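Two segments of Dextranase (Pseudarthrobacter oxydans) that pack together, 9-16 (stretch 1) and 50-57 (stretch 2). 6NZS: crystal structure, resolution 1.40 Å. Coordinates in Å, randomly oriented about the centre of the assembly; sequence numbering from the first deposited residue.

Stretch 1 9-16: NLHTWWHD
Stretch 2 (50-57) AYDAFTYM

Two largely extended segments of one dextranase chain pack side by side, residues 9-16 against residues 50-57. Their touching parts run at 49° to each other, measured from CA of residue 10 to 15 and from 51 to 56. The nearest CA pairs set the register: Thr12 CA lies 5.0 Å from Ala53 CA, and Trp14 CA lies 5.1 Å from Phe54 CA. Together the stretches bury 523 Å².

Leu10 and His11 form a short strand. Residues 12 to 14 remain extended, with phi from -127° to -153° and psi near 170°. His15 is at -131/113 and Asp16 turns to -72/-16. In the second stretch, Asp52 lies in a strand, Phe54 has phi/psi -62/142, Tyr56 has phi/psi -75/166, and Met57 lies in a strand that continues later in the chain.

One hydrogen bond joins the backbones: Phe54 N donates to Trp13 O at 3.0 Å, with an N-H...O angle of 141°. Beside it, Thr12 points its CA-CB bond toward the other stretch. In its p rotamer (chi1 71°), Thr12 OG1 donates to Asp52 O at 2.7 Å. The methyl of Ala53 packs against Thr12, with Thr12 CB 3.9 Å from Ala53 CB. At this end the CA-CB bond of Leu10 (chi1 t, chi2 57°) also points toward the other stretch. Leu10 CD2 packs 3.8 Å from Tyr51 CD2, in an apolar contact. Tyr51 is m, with chi2 -87°.

Phe54 has the largest covered area, 100 Å². Its rotamer is t (chi1 -164°, chi2 76°), which places the ring between those of Trp14 and His15. Trp14 is also t (chi1 -161°, chi2 -108°). Its CA-CB bond points sideways, but the indole end comes nearer. The edge of Phe54 meets the face of the Trp14 six-membered ring, with centroids 5.1 Å apart and planes at 82°. Trp14 CE3 is 3.8 Å from Phe54 CD1. Phe54 in turn offers a face to the edge of His15, with centroids 4.9 Å apart and planes at 79°. His15 CD2 is 3.7 Å from Phe54 CD2. A flat ring suits the place of Phe54, which gives its edge to Trp14 and a face to His15.

The CA-CB bond of His15 points toward the second stretch, and its rotamer is m (chi1 -67°, chi2 -82°). His15 NE2 lies 2.7 Å from Tyr56 OH in a hydrogen bond with an angle of 165°; either atom could be the donor. Trp13 starts in the other direction, its CA-CB bond pointing away. Its p rotamer (chi1 54°, chi2 88°) carries the indole back, so that Trp13 NE1 donates to Tyr56 OH at 2.9 Å and 150°. Tyr56 is m (chi1 -59°, chi2 -83°), and the length of its side chain lets OH reach both rings near their planes. A single buried hydroxyl thus gives polar partners to an indole and an imidazole. The side chains of Trp13, His15 and Tyr56 are thereby tied together beside the Phe54 cluster.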

ATOM      1  N   ASN A   9       5.333 -23.123 -16.648  1.00 17.73           N
ATOM      2  CA  ASN A   9       5.987 -22.738 -15.400  1.00 15.13           C
ATOM      3  C   ASN A   9       6.388 -21.277 -15.329  1.00 13.22           C
ATOM      4  O   ASN A   9       6.770 -20.818 -14.248  1.00 16.78           O
ATOM      5  CB  ASN A   9       7.249 -23.567 -15.163  1.00 17.45           C
ATOM      6  CG  ASN A   9       6.948 -25.016 -14.875  1.00 13.20           C
ATOM      7  OD1 ASN A   9       5.797 -25.401 -14.671  1.00 15.87           O
ATOM      8  ND2 ASN A   9       7.990 -25.830 -14.857  1.00 15.05           N
ATOM      9  N   LEU A  10       6.357 -20.552 -16.437  1.00 13.84           N
ATOM     10  CA  LEU A  10       6.849 -19.183 -16.452  1.00 12.88           C
ATOM     11  C   LEU A  10       6.068 -18.406 -17.497  1.00 12.98           C
ATOM     12  O   LEU A  10       5.880 -18.878 -18.624  1.00 14.70           O
ATOM     13  CB  LEU A  10       8.350 -19.147 -16.773  1.00 13.47           C
ATOM     14  CG  LEU A  10       9.057 -17.788 -16.762  1.00 14.64           C
ATOM     15  CD1 LEU A  10       8.902 -17.072 -15.406  1.00 14.17           C
ATOM     16  CD2 LEU A  10      10.530 -17.971 -17.115  1.00 18.24           C
ATOM     17  N   HIS A  11       5.603 -17.222 -17.119  1.00 12.60           N
ATOM     18  CA  HIS A  11       4.933 -16.339 -18.061  1.00 12.15           C
ATOM     19  C   HIS A  11       5.477 -14.936 -17.862  1.00 12.50           C
ATOM     20  O   HIS A  11       5.367 -14.375 -16.764  1.00 10.70           O
ATOM     21  CB  HIS A  11       3.417 -16.349 -17.867  1.00 14.91           C
ATOM     22  CG  HIS A  11       2.691 -15.511 -18.869  1.00 12.89           C
ATOM     23  ND1 HIS A  11       1.530 -14.830 -18.572  1.00 19.77           N
ATOM     24  CD2 HIS A  11       2.969 -15.240 -20.166  1.00 16.07           C
ATOM     25  CE1 HIS A  11       1.122 -14.178 -19.648  1.00 19.19           C
ATOM     26  NE2 HIS A  11       1.977 -14.407 -20.626  1.00 21.40           N
ATOM     27  N   THR A  12       6.066 -14.381 -18.915  1.00 11.07           N
ATOM     28  CA  THR A  12       6.480 -12.987 -18.952  1.00 10.54           C
ATOM     29  C   THR A  12       5.877 -12.334 -20.189  1.00 12.64           C
ATOM     30  O   THR A  12       5.331 -13.006 -21.072  1.00 13.45           O
ATOM     31  CB  THR A  12       8.005 -12.829 -18.977  1.00 11.22           C
ATOM     32  OG1 THR A  12       8.502 -13.247 -20.253  1.00 11.75           O
ATOM     33  CG2 THR A  12       8.669 -13.652 -17.884  1.00 12.39           C
ATOM     34  N   TRP A  13       5.965 -11.006 -20.250  1.00 11.90           N
ATOM     35  CA  TRP A  13       5.339 -10.279 -21.345  1.00 11.52           C
ATOM     36  C   TRP A  13       6.077  -8.970 -21.587  1.00 13.16           C
ATOM     37  O   TRP A  13       6.922  -8.544 -20.796  1.00 12.37           O
ATOM     38  CB  TRP A  13       3.851 -10.020 -21.090  1.00 13.12           C
ATOM     39  CG  TRP A  13       3.578  -9.331 -19.796  1.00 10.64           C
ATOM     40  CD1 TRP A  13       3.547  -7.978 -19.575  1.00 12.54           C
ATOM     41  CD2 TRP A  13       3.309  -9.953 -18.530  1.00 11.04           C
ATOM     42  NE1 TRP A  13       3.274  -7.726 -18.254  1.00 11.30           N
ATOM     43  CE2 TRP A  13       3.122  -8.913 -17.587  1.00 10.42           C
ATOM     44  CE3 TRP A  13       3.202 -11.287 -18.102  1.00 12.12           C
ATOM     45  CZ2 TRP A  13       2.826  -9.166 -16.248  1.00 12.59           C
ATOM     46  CZ3 TRP A  13       2.926 -11.539 -16.764  1.00 11.74           C
ATOM     47  CH2 TRP A  13       2.740 -10.476 -15.851  1.00 11.85           C
ATOM     48  N   TRP A  14       5.724  -8.327 -22.699  1.00 12.53           N
ATOM     49  CA  TRP A  14       6.328  -7.071 -23.104  1.00 12.17           C
ATOM     50  C   TRP A  14       5.221  -6.133 -23.556  1.00 11.62           C
ATOM     51  O   TRP A  14       4.057  -6.520 -23.649  1.00 13.13           O
ATOM     52  CB  TRP A  14       7.332  -7.306 -24.242  1.00 12.35           C
ATOM     53  CG  TRP A  14       8.307  -6.201 -24.413  1.00 14.88           C
ATOM     54  CD1 TRP A  14       8.346  -5.292 -25.431  1.00 14.79           C
ATOM     55  CD2 TRP A  14       9.402  -5.887 -23.548  1.00 13.13           C
ATOM     56  NE1 TRP A  14       9.393  -4.422 -25.246  1.00 15.19           N
ATOM     57  CE2 TRP A  14      10.058  -4.765 -24.097  1.00 12.87           C
ATOM     58  CE3 TRP A  14       9.893  -6.444 -22.358  1.00 11.50           C
ATOM     59  CZ2 TRP A  14      11.178  -4.185 -23.500  1.00 14.76           C
ATOM     60  CZ3 TRP A  14      11.011  -5.869 -21.770  1.00 12.79           C
ATOM     61  CH2 TRP A  14      11.636  -4.748 -22.341  1.00 13.20           C
ATOM     62  N   HIS A  15       5.594  -4.883 -23.835  1.00 11.53           N
ATOM     63  CA  HIS A  15       4.696  -3.915 -24.465  1.00 12.49           C
ATOM     64  C   HIS A  15       5.448  -3.281 -25.625  1.00 14.62           C
ATOM     65  O   HIS A  15       6.421  -2.552 -25.412  1.00 14.92           O
ATOM     66  CB  HIS A  15       4.258  -2.841 -23.469  1.00 12.23           C
ATOM     67  CG  HIS A  15       3.387  -3.363 -22.372  1.00 11.40           C
ATOM     68  ND1 HIS A  15       2.029  -3.554 -22.519  1.00 13.02           N
ATOM     69  CD2 HIS A  15       3.689  -3.769 -21.116  1.00 10.77           C
ATOM     70  CE1 HIS A  15       1.530  -4.033 -21.393  1.00 12.86           C
ATOM     71  NE2 HIS A  15       2.519  -4.186 -20.530  1.00 10.97           N
ATOM     72  N   ASP A  16       4.992  -3.549 -26.853  1.00 15.56           N
ATOM     73  CA  ASP A  16       5.683  -2.996 -28.014  1.00 17.36           C
ATOM     74  C   ASP A  16       5.464  -1.495 -28.147  1.00 17.45           C
ATOM     75  O   ASP A  16       6.206  -0.834 -28.884  1.00 19.16           O
ATOM     76  CB  ASP A  16       5.252  -3.722 -29.292  1.00 19.12           C
ATOM     77  CG  ASP A  16       5.768  -5.149 -29.361  1.00 25.95           C
ATOM     78  OD1 ASP A  16       6.712  -5.496 -28.621  1.00 23.90           O
ATOM     79  OD2 ASP A  16       5.226  -5.932 -30.169  1.00 29.84           O
ATOM     80  N   ALA A  50      16.845 -17.458 -20.319  1.00 20.50           N
ATOM     81  CA  ALA A  50      16.315 -16.317 -19.584  1.00 17.99           C
ATOM     82  C   ALA A  50      15.410 -15.502 -20.497  1.00 20.01           C
ATOM     83  O   ALA A  50      15.768 -15.214 -21.645  1.00 24.10           O
ATOM     84  CB  ALA A  50      17.444 -15.442 -19.041  1.00 21.83           C
ATOM     85  N   TYR A  51      14.245 -15.126 -19.979  1.00 13.48           N
ATOM     86  CA  TYR A  51      13.217 -14.439 -20.745  1.00 12.79           C
ATOM     87  C   TYR A  51      13.018 -13.032 -20.200  1.00 14.29           C
ATOM     88  O   TYR A  51      13.025 -12.824 -18.985  1.00 15.62           O
ATOM     89  CB  TYR A  51      11.898 -15.198 -20.650  1.00 13.92           C
ATOM     90  CG  TYR A  51      11.956 -16.574 -21.261  1.00 18.19           C
ATOM     91  CD1 TYR A  51      11.702 -16.754 -22.610  1.00 18.53           C
ATOM     92  CD2 TYR A  51      12.274 -17.689 -20.490  1.00 18.89           C
ATOM     93  CE1 TYR A  51      11.747 -18.015 -23.182  1.00 21.86           C
ATOM     94  CE2 TYR A  51      12.323 -18.957 -21.055  1.00 21.32           C
ATOM     95  CZ  TYR A  51      12.057 -19.106 -22.400  1.00 23.20           C
ATOM     96  OH  TYR A  51      12.105 -20.363 -22.970  1.00 28.43           O
ATOM     97  N   ASP A  52      12.840 -12.072 -21.103  1.00 12.88           N
ATOM     98  CA  ASP A  52      12.583 -10.697 -20.693  1.00 12.58           C
ATOM     99  C   ASP A  52      11.211 -10.571 -20.050  1.00 11.99           C
ATOM    100  O   ASP A  52      10.241 -11.191 -20.493  1.00 12.91           O
ATOM    101  CB  ASP A  52      12.636  -9.791 -21.916  1.00 13.79           C
ATOM    102  CG  ASP A  52      13.989  -9.806 -22.574  1.00 15.97           C
ATOM    103  OD1 ASP A  52      14.929  -9.222 -21.998  1.00 15.85           O
ATOM    104  OD2 ASP A  52      14.116 -10.413 -23.658  1.00 18.48           O
ATOM    105  N   ALA A  53      11.135  -9.761 -18.993  1.00 11.09           N
ATOM    106  CA  ALA A  53       9.872  -9.402 -18.362  1.00 11.11           C
ATOM    107  C   ALA A  53       9.822  -7.888 -18.289  1.00  9.97           C
ATOM    108  O   ALA A  53      10.790  -7.259 -17.852  1.00 12.95           O
ATOM    109  CB  ALA A  53       9.772  -9.979 -16.948  1.00 12.35           C
ATOM    110  N   PHE A  54       8.712  -7.303 -18.722  1.00 10.04           N
ATOM    111  CA  PHE A  54       8.625  -5.849 -18.771  1.00 10.01           C
ATOM    112  C   PHE A  54       8.769  -5.253 -17.377  1.00  9.78           C
ATOM    113  O   PHE A  54       8.259  -5.803 -16.396  1.00 10.92           O
ATOM    114  CB  PHE A  54       7.271  -5.435 -19.340  1.00 10.90           C
ATOM    115  CG  PHE A  54       7.228  -4.002 -19.778  1.00 10.02           C
ATOM    116  CD1 PHE A  54       7.842  -3.620 -20.964  1.00 12.15           C
ATOM    117  CD2 PHE A  54       6.603  -3.038 -19.010  1.00  9.57           C
ATOM    118  CE1 PHE A  54       7.819  -2.305 -21.382  1.00 12.15           C
ATOM    119  CE2 PHE A  54       6.567  -1.710 -19.427  1.00 10.75           C
ATOM    120  CZ  PHE A  54       7.173  -1.342 -20.609  1.00  9.98           C
ATOM    121  N   THR A  55       9.460  -4.116 -17.292  1.00  9.18           N
ATOM    122  CA  THR A  55       9.508  -3.332 -16.060  1.00  8.71           C
ATOM    123  C   THR A  55       8.788  -2.017 -16.326  1.00  8.58           C
ATOM    124  O   THR A  55       9.268  -1.181 -17.104  1.00  9.90           O
ATOM    125  CB  THR A  55      10.932  -3.103 -15.561  1.00  9.10           C
ATOM    126  OG1 THR A  55      11.594  -4.365 -15.395  1.00 10.07           O
ATOM    127  CG2 THR A  55      10.910  -2.380 -14.216  1.00 10.96           C
ATOM    128  N   TYR A  56       7.642  -1.854 -15.679  1.00  8.44           N
ATOM    129  CA  TYR A  56       6.855  -0.629 -15.706  1.00  8.86           C
ATOM    130  C   TYR A  56       7.513   0.435 -14.840  1.00  9.45           C
ATOM    131  O   TYR A  56       8.383   0.148 -14.021  1.00  9.47           O
ATOM    132  CB  TYR A  56       5.468  -0.900 -15.120  1.00  9.23           C
ATOM    133  CG  TYR A  56       4.703  -1.968 -15.867  1.00 10.66           C
ATOM    134  CD1 TYR A  56       3.988  -1.648 -17.011  1.00 10.18           C
ATOM    135  CD2 TYR A  56       4.695  -3.295 -15.431  1.00 10.12           C
ATOM    136  CE1 TYR A  56       3.291  -2.615 -17.717  1.00  9.98           C
ATOM    137  CE2 TYR A  56       3.996  -4.269 -16.125  1.00  9.34           C
ATOM    138  CZ  TYR A  56       3.304  -3.925 -17.271  1.00  9.78           C
ATOM    139  OH  TYR A  56       2.611  -4.894 -17.966  1.00 10.29           O
ATOM    140  N   MET A  57       7.068   1.684 -15.000  1.00  9.35           N
ATOM    141  CA  MET A  57       7.561   2.752 -14.135  1.00  8.22           C
ATOM    142  C   MET A  57       6.493   3.823 -13.928  1.00 10.01           C
ATOM    143  O   MET A  57       5.806   4.231 -14.872  1.00  9.89           O
ATOM    144  CB  MET A  57       8.853   3.396 -14.667  1.00  9.23           C
ATOM    145  CG  MET A  57       9.497   4.367 -13.676  1.00  9.68           C
ATOM    146  SD  MET A  57      11.091   5.008 -14.223  1.00 11.09           S
ATOM    147  CE  MET A  57      10.555   6.105 -15.521  1.00 13.35           C
TER